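Local coordinates for protein 2,3-dihydroxybenzoate-AMP ligase (Bacillus subtilis, PDB 1MDB) that is an AMP-binding enzyme of the ANL clan and holds adenosine monophosphate and 2,3-dihydroxy-benzoic acid in its ligand pockets, at residues Asp457-Ser462 and Lys523-Ala528. Sequence-based numbering, arbitrary orientation.
Sequences DAAMVS and KALREA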
# COMPACT_ATOMS: atom_id res chain seq x y z
N ASP A 457 2.85 2.99 -21.33
CA ASP A 457 3.51 2.33 -20.21
C ASP A 457 4.13 1.03 -20.70
O ASP A 457 3.78 0.53 -21.77
CB ASP A 457 2.53 2.03 -19.08
CG ASP A 457 3.23 1.90 -17.74
OD1 ASP A 457 4.48 1.98 -17.72
OD2 ASP A 457 2.54 1.72 -16.71
N ALA A 458 5.04 0.48 -19.90
CA ALA A 458 5.73 -0.74 -20.28
C ALA A 458 6.08 -1.62 -19.10
O ALA A 458 6.53 -1.13 -18.07
CB ALA A 458 7.01 -0.39 -21.06
N ALA A 459 5.87 -2.92 -19.24
CA ALA A 459 6.21 -3.87 -18.19
C ALA A 459 6.94 -5.03 -18.86
O ALA A 459 6.37 -5.74 -19.69
CB ALA A 459 4.97 -4.36 -17.49
N MET A 460 8.20 -5.22 -18.50
CA MET A 460 9.03 -6.27 -19.08
C MET A 460 9.19 -7.45 -18.13
O MET A 460 9.61 -7.28 -16.98
CB MET A 460 10.39 -5.70 -19.45
CG MET A 460 11.40 -6.71 -19.96
SD MET A 460 12.93 -5.85 -20.38
CE MET A 460 13.72 -7.02 -21.44
N VAL A 461 8.87 -8.64 -18.63
CA VAL A 461 8.97 -9.84 -17.81
C VAL A 461 9.71 -10.97 -18.51
O VAL A 461 9.94 -10.94 -19.73
CB VAL A 461 7.56 -10.34 -17.38
CG1 VAL A 461 6.81 -9.21 -16.66
CG2 VAL A 461 6.77 -10.80 -18.58
N SER A 462 10.09 -11.97 -17.74
CA SER A 462 10.78 -13.12 -18.30
C SER A 462 9.75 -14.04 -18.94
O SER A 462 8.56 -13.98 -18.62
CB SER A 462 11.50 -13.89 -17.20
OG SER A 462 10.55 -14.46 -16.32
N LYS A 523 3.72 -11.08 -12.10
CA LYS A 523 3.46 -12.51 -12.03
C LYS A 523 2.35 -12.87 -13.03
O LYS A 523 2.45 -13.85 -13.77
CB LYS A 523 3.03 -12.90 -10.62
CG LYS A 523 2.71 -14.38 -10.47
CD LYS A 523 2.04 -14.67 -9.14
CE LYS A 523 1.58 -16.12 -9.07
NZ LYS A 523 0.67 -16.35 -7.91
N ALA A 524 1.29 -12.06 -13.07
CA ALA A 524 0.19 -12.31 -14.00
C ALA A 524 0.70 -12.20 -15.43
O ALA A 524 0.30 -12.99 -16.30
CB ALA A 524 -0.93 -11.30 -13.77
N LEU A 525 1.58 -11.23 -15.68
CA LEU A 525 2.15 -11.04 -17.00
C LEU A 525 3.01 -12.24 -17.39
O LEU A 525 3.03 -12.65 -18.55
CB LEU A 525 2.98 -9.75 -17.05
CG LEU A 525 2.15 -8.47 -17.09
CD1 LEU A 525 3.07 -7.24 -17.06
CD2 LEU A 525 1.29 -8.47 -18.35
N ARG A 526 3.73 -12.79 -16.42
CA ARG A 526 4.55 -13.96 -16.72
C ARG A 526 3.65 -15.13 -17.14
O ARG A 526 3.94 -15.84 -18.09
CB ARG A 526 5.39 -14.34 -15.50
CG ARG A 526 6.64 -13.49 -15.33
CD ARG A 526 7.60 -14.11 -14.32
NE ARG A 526 7.10 -14.02 -12.95
CZ ARG A 526 7.17 -12.93 -12.19
NH1 ARG A 526 7.72 -11.82 -12.66
NH2 ARG A 526 6.70 -12.97 -10.95
N GLU A 527 2.54 -15.31 -16.42
CA GLU A 527 1.59 -16.37 -16.71
C GLU A 527 1.00 -16.20 -18.10
O GLU A 527 0.86 -17.17 -18.84
CB GLU A 527 0.45 -16.37 -15.69
CG GLU A 527 0.84 -16.85 -14.30
CD GLU A 527 -0.31 -16.75 -13.30
OE1 GLU A 527 -1.48 -17.02 -13.70
OE2 GLU A 527 -0.05 -16.44 -12.12
N ALA A 528 0.67 -14.96 -18.44
CA ALA A 528 0.07 -14.67 -19.74
C ALA A 528 1.03 -14.94 -20.89
O ALA A 528 0.61 -15.47 -21.92
CB ALA A 528 -0.41 -13.22 -19.77
O HOH W 1 9.68 -11.28 -14.85
O HOH W 2 6.74 -16.16 -18.19
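Ala459 and Val461 of an edge strand meet Leu525 and Arg526 where the last helix of the chain packs on the small sheet of the C-terminal domain of this AMP-binding enzyme. The axes of the two segments come within 8.0 Å and cross at -61°. Leu525 reaches Ala459 with one methyl: its CD1 lies 3.5 Å from Ala459 CB, tighter than usual carbon packing. Two residues further along the strand, Val461 CG1 sits 3.9 Å from Leu525 CB, and the two side chains cross at about a right angle; the valine meets the leucine at CB, the alanine at CD1. With CG anti to its own carbonyl carbon (chi1 -80°), Arg526 runs alongside Val461 and Ser462: its CG packs on Val461 CB and its CD comes 3.6 Å from Ser462 OG. The chain then bends at chi3, and one face of the guanidinium lies over Lys523 CA, one helical turn back, 3.4 Å above the plane and toward the rim. Polar groups are joined through two waters. One accepts from both Ser462 N and Arg526 NH1, at 3.0 Å from each; the other donates to Ser462 O and Arg526 O, so both backbone polar atoms of the serine are tied to the same arginine. Arg526 NH1 also forms a salt bridge with Asp431 OD2, so the same nitrogen has a charged partner besides the water. Met460 points to the other side of the strand, onto Val445 of helix 442-449, so strand 455-465 lies between that helix and helix 522-534. The strand's backbone pairs antiparallel with strand 469-478, whose Phe475 joins Pro513 in packing against Leu525.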